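Local coordinates for Non-structural protein 11 (Prrsv 16244b, PDB 5EYI) that probably cleaves viral RNA at uridylates, degrading polyuridine tracts made during replication and so blunting host double-stranded RNA sensing, at residues A27-V31 with E32-H36; T181-L185 with P186-A190. The protein carries 1 engineered substitution. All coordinates share one frame; numbering follows the deposited sequence.

Interaction 1 (A27-V31 with E32-H36); sequences AKLPV and ELAPH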
loop_
_atom_site.group_PDB
_atom_site.type_symbol
_atom_site.label_atom_id
_atom_site.label_comp_id
_atom_site.label_asym_id
_atom_site.label_seq_id
_atom_site.Cartn_x
_atom_site.Cartn_y
_atom_site.Cartn_z
ATOM N N ALA A 27 -0.050 27.478 -21.162
ATOM C CA ALA A 27 -0.449 28.887 -21.089
ATOM C C ALA A 27 0.543 29.734 -21.878
ATOM O O ALA A 27 1.739 29.675 -21.606
ATOM C CB ALA A 27 -0.480 29.341 -19.635
ATOM N N LYS A 28 0.057 30.488 -22.866
ATOM C CA LYS A 28 0.953 31.281 -23.715
ATOM C C LYS A 28 1.591 32.394 -22.892
ATOM O O LYS A 28 0.910 33.042 -22.101
ATOM C CB LYS A 28 0.232 31.873 -24.938
ATOM C CG LYS A 28 1.182 32.570 -25.921
ATOM C CD LYS A 28 0.521 32.870 -27.262
ATOM C CE LYS A 28 1.403 33.741 -28.149
ATOM N N LEU A 29 2.901 32.571 -23.068
ATOM C CA LEU A 29 3.658 33.645 -22.438
ATOM C C LEU A 29 4.353 34.451 -23.541
ATOM O O LEU A 29 4.928 33.854 -24.460
ATOM C CB LEU A 29 4.708 33.059 -21.490
ATOM C CG LEU A 29 5.539 34.040 -20.654
ATOM C CD1 LEU A 29 4.703 34.692 -19.558
ATOM C CD2 LEU A 29 6.752 33.353 -20.049
ATOM N N PRO A 30 4.318 35.801 -23.460
ATOM C CA PRO A 30 5.144 36.601 -24.371
ATOM C C PRO A 30 6.614 36.211 -24.280
ATOM O O PRO A 30 7.148 36.051 -23.178
ATOM C CB PRO A 30 4.938 38.036 -23.874
ATOM C CG PRO A 30 3.597 38.015 -23.237
ATOM C CD PRO A 30 3.471 36.655 -22.607
ATOM N N VAL A 31 7.246 36.049 -25.436
ATOM C CA VAL A 31 8.649 35.620 -25.524
ATOM C C VAL A 31 9.609 36.543 -24.750
ATOM O O VAL A 31 10.633 36.098 -24.220
ATOM C CB VAL A 31 9.078 35.460 -27.013
ATOM C CG1 VAL A 31 9.144 36.808 -27.735
ATOM C CG2 VAL A 31 10.400 34.712 -27.119
ATOM N N GLU A 32 9.247 37.820 -24.671
ATOM C CA GLU A 32 10.005 38.815 -23.899
ATOM C C GLU A 32 9.983 38.563 -22.381
ATOM O O GLU A 32 10.888 39.022 -21.682
ATOM C CB GLU A 32 9.589 40.273 -24.233
ATOM C CG GLU A 32 8.126 40.532 -24.611
ATOM C CD GLU A 32 7.816 40.221 -26.079
ATOM O OE1 GLU A 32 6.988 39.314 -26.336
ATOM O OE2 GLU A 32 8.421 40.851 -26.979
ATOM N N LEU A 33 8.975 37.838 -21.881
ATOM C CA LEU A 33 8.913 37.428 -20.461
ATOM C C LEU A 33 9.511 36.055 -20.159
ATOM O O LEU A 33 9.680 35.707 -18.995
ATOM C CB LEU A 33 7.466 37.484 -19.948
ATOM C CG LEU A 33 6.906 38.907 -19.802
ATOM C CD1 LEU A 33 5.400 38.899 -19.563
ATOM C CD2 LEU A 33 7.627 39.649 -18.683
ATOM N N ALA A 34 9.861 35.287 -21.187
ATOM C CA ALA A 34 10.414 33.940 -20.991
ATOM C C ALA A 34 11.732 33.881 -20.212
ATOM O O ALA A 34 12.007 32.866 -19.576
ATOM C CB ALA A 34 10.557 33.221 -22.331
ATOM N N PRO A 35 12.554 34.959 -20.254
ATOM C CA PRO A 35 13.725 34.994 -19.359
ATOM C C PRO A 35 13.405 35.086 -17.860
ATOM O O PRO A 35 14.291 34.852 -17.042
ATOM C CB PRO A 35 14.479 36.257 -19.812
ATOM C CG PRO A 35 14.079 36.438 -21.231
ATOM C CD PRO A 35 12.634 36.028 -21.271
ATOM N N HIS A 36 12.162 35.408 -17.509
ATOM C CA HIS A 36 11.774 35.656 -16.120
ATOM C C HIS A 36 10.761 34.661 -15.543
ATOM O O HIS A 36 10.315 34.837 -14.411
ATOM C CB HIS A 36 11.244 37.085 -16.034
ATOM C CG HIS A 36 12.192 38.091 -16.612
ATOM N ND1 HIS A 36 11.909 38.816 -17.750
ATOM C CD2 HIS A 36 13.447 38.441 -16.244
ATOM C CE1 HIS A 36 12.932 39.602 -18.034
ATOM N NE2 HIS A 36 13.880 39.389 -17.140
#
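P30 and V31 turn the chain onto E32-H36 through overlapping type I beta turns, just after strand 27-28 in the N-terminal domain of nsp11. Backbone bonds carry the turns. L33 N reaches P30 O at 2.9 Å, and one residue on A34 N reaches V31 O at 3.2 Å. A weak, long bond also runs from A34 N to P30 O. H36 N closes a third turn on L33 O.

Apolar packing fills the inside of the bend. L29 has CG anti to its own backbone nitrogen (chi1 -176°), which carries both methyls in under the turn: CD1 meets L33 CB at 3.9 Å and CD2 meets A34 CA at 3.8 Å. Beyond the turn, F19, W37 and V39 also pack on L29, while W48 touches V31, A34 and P35. On the outer side the P30 ring and the L33 side chain run side by side, pointing the same way. E32 bends at chi2 back over the preceding residues, its OE1 stopping 3.4 Å from P30 CB.

Interaction 2 (T181-L185 with P186-A190); sequences TDVYL and PDLEA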
loop_
_atom_site.group_PDB
_atom_site.type_symbol
_atom_site.label_atom_id
_atom_site.label_comp_id
_atom_site.label_asym_id
_atom_site.label_seq_id
_atom_site.Cartn_x
_atom_site.Cartn_y
_atom_site.Cartn_z
ATOM N N THR A 181 -5.676 5.623 -13.092
ATOM C CA THR A 181 -4.603 6.063 -13.991
ATOM C C THR A 181 -4.756 5.373 -15.338
ATOM O O THR A 181 -5.581 4.475 -15.483
ATOM C CB THR A 181 -3.199 5.745 -13.432
ATOM O OG1 THR A 181 -2.928 4.343 -13.534
ATOM C CG2 THR A 181 -3.085 6.175 -11.984
ATOM N N ASP A 182 -3.963 5.816 -16.313
ATOM C CA ASP A 182 -3.826 5.104 -17.586
ATOM C C ASP A 182 -2.404 4.591 -17.843
ATOM O O ASP A 182 -1.999 4.418 -19.000
ATOM C CB ASP A 182 -4.328 5.965 -18.746
ATOM C CG ASP A 182 -3.460 7.169 -19.024
ATOM O OD1 ASP A 182 -2.358 7.297 -18.438
ATOM O OD2 ASP A 182 -3.891 7.988 -19.858
ATOM N N VAL A 183 -1.656 4.330 -16.771
ATOM C CA VAL A 183 -0.297 3.826 -16.918
ATOM C C VAL A 183 -0.306 2.448 -17.589
ATOM O O VAL A 183 -1.231 1.653 -17.390
ATOM C CB VAL A 183 0.471 3.733 -15.579
ATOM C CG1 VAL A 183 0.507 5.086 -14.887
ATOM C CG2 VAL A 183 -0.122 2.676 -14.660
ATOM N N TYR A 184 0.730 2.184 -18.373
ATOM C CA TYR A 184 0.952 0.878 -18.979
ATOM C C TYR A 184 1.175 -0.149 -17.875
ATOM O O TYR A 184 2.207 -0.117 -17.214
ATOM C CB TYR A 184 2.162 0.941 -19.914
ATOM C CG TYR A 184 2.452 -0.336 -20.663
ATOM C CD1 TYR A 184 3.698 -0.953 -20.577
ATOM C CD2 TYR A 184 1.477 -0.937 -21.449
ATOM C CE1 TYR A 184 3.967 -2.127 -21.267
ATOM C CE2 TYR A 184 1.741 -2.111 -22.147
ATOM C CZ TYR A 184 2.990 -2.694 -22.059
ATOM O OH TYR A 184 3.245 -3.859 -22.739
ATOM N N LEU A 185 0.193 -1.028 -17.660
ATOM C CA LEU A 185 0.171 -1.897 -16.472
ATOM C C LEU A 185 1.414 -2.787 -16.257
ATOM O O LEU A 185 1.777 -3.064 -15.101
ATOM C CB LEU A 185 -1.094 -2.765 -16.425
ATOM C CG LEU A 185 -2.460 -2.065 -16.314
ATOM C CD1 LEU A 185 -3.572 -3.101 -16.345
ATOM C CD2 LEU A 185 -2.555 -1.254 -15.033
ATOM N N PRO A 186 2.067 -3.235 -17.347
ATOM C CA PRO A 186 3.314 -3.974 -17.124
ATOM C C PRO A 186 4.430 -3.180 -16.431
ATOM O O PRO A 186 5.267 -3.805 -15.782
ATOM C CB PRO A 186 3.709 -4.433 -18.532
ATOM C CG PRO A 186 2.388 -4.616 -19.206
ATOM C CD PRO A 186 1.568 -3.444 -18.717
ATOM N N ASP A 187 4.412 -1.841 -16.506
ATOM C CA ASP A 187 5.335 -1.006 -15.694
ATOM C C ASP A 187 5.190 -1.195 -14.192
ATOM O O ASP A 187 6.115 -0.879 -13.440
ATOM C CB ASP A 187 5.140 0.500 -15.959
ATOM C CG ASP A 187 5.571 0.929 -17.338
ATOM O OD1 ASP A 187 6.339 0.213 -18.023
ATOM O OD2 ASP A 187 5.137 2.022 -17.737
ATOM N N LEU A 188 4.019 -1.641 -13.751
ATOM C CA LEU A 188 3.765 -1.890 -12.338
ATOM C C LEU A 188 4.014 -3.325 -11.866
ATOM O O LEU A 188 3.991 -3.548 -10.664
ATOM C CB LEU A 188 2.322 -1.505 -11.992
ATOM C CG LEU A 188 1.804 -0.144 -12.473
ATOM C CD1 LEU A 188 0.385 0.063 -11.971
ATOM C CD2 LEU A 188 2.704 0.992 -12.016
ATOM N N GLU A 189 4.228 -4.277 -12.787
ATOM C CA GLU A 189 4.427 -5.719 -12.471
ATOM C C GLU A 189 5.360 -5.976 -11.294
ATOM O O GLU A 189 5.051 -6.781 -10.417
ATOM C CB GLU A 189 5.003 -6.480 -13.678
ATOM C CG GLU A 189 3.993 -7.030 -14.677
ATOM C CD GLU A 189 4.632 -7.499 -15.998
ATOM O OE1 GLU A 189 5.816 -7.169 -16.279
ATOM O OE2 GLU A 189 3.943 -8.197 -16.782
ATOM N N ALA A 190 6.494 -5.281 -11.283
ATOM C CA ALA A 190 7.498 -5.422 -10.229
ATOM C C ALA A 190 7.001 -5.041 -8.827
ATOM O O ALA A 190 7.614 -5.438 -7.818
ATOM C CB ALA A 190 8.739 -4.612 -10.578
HETATM O O HOH W 1 2.963 3.741 -18.393
#
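Y184 and D187 hold a water between them: it accepts from Y184 N at 2.7 Å and donates to D187 OD2 at 2.8 Å. The same two residues are joined directly, since D187 N bonds to Y184 O at 2.9 Å. That direct bond closes the first of three successive type I beta turns in the NendoU endoribonuclease domain, in the loop between strands 173-180 and 198-205; L188 N on L185 O (3.0 Å) makes the second and E189 N on P186 O the third.

P186 turns its CB-CG-CD edge to one face of the Y184 ring. Its CD sits 3.5 Å from the centroid of the Y184 ring and only 2° off the ring normal, a centred CH-pi contact, with CG reaching on towards CZ. With chi1 at -177° the tyrosine ring points away from its own amide and lies over the proline two residues along. At the ring's rim D187 OD1 lies in plane, 3.9 Å from Y184 CD1, with the carboxylate turned 79° to the ring. Face and edge are therefore met by consecutive residues.

On the other side of the turn the contact is aliphatic. V183 CG2 meets L188 CD1 at 3.8 Å, the two side chains crossing at about a right angle, and L185 CD2 stands a little farther from the same methyl.

Helix 120-128 borders the turn: E122 OE2 takes the L185 amide, V125 packs on L185, and R121 forms a salt bridge with E189, while Y184 OH bonds to D119. H147 NE2 bonds to V183 O. The side chain of L185 lies about 8 Å from that of H146, a predicted active-site residue, and strands 198-205 and 219-223 close on V183 and L188 through L205 and F222.

Both interactions wind a loop into successive type I turns, with a proline in the first turn of each, but in different parts of the protein and on opposite sides of its centre, their own centres about 36 Å apart. Interaction 1 is at the periphery of the N-terminal domain; most of its touching residues are exposed, and it leans on backbone bonds and aliphatic contacts. Interaction 2 is buried in the NendoU domain, where a proline-tyrosine CH-pi contact, a bridging water and polar ties to helix 120-128 are added. No element is common to both: one leads from strand 27-28 towards 39-41, the other from 173-180 towards 198-205.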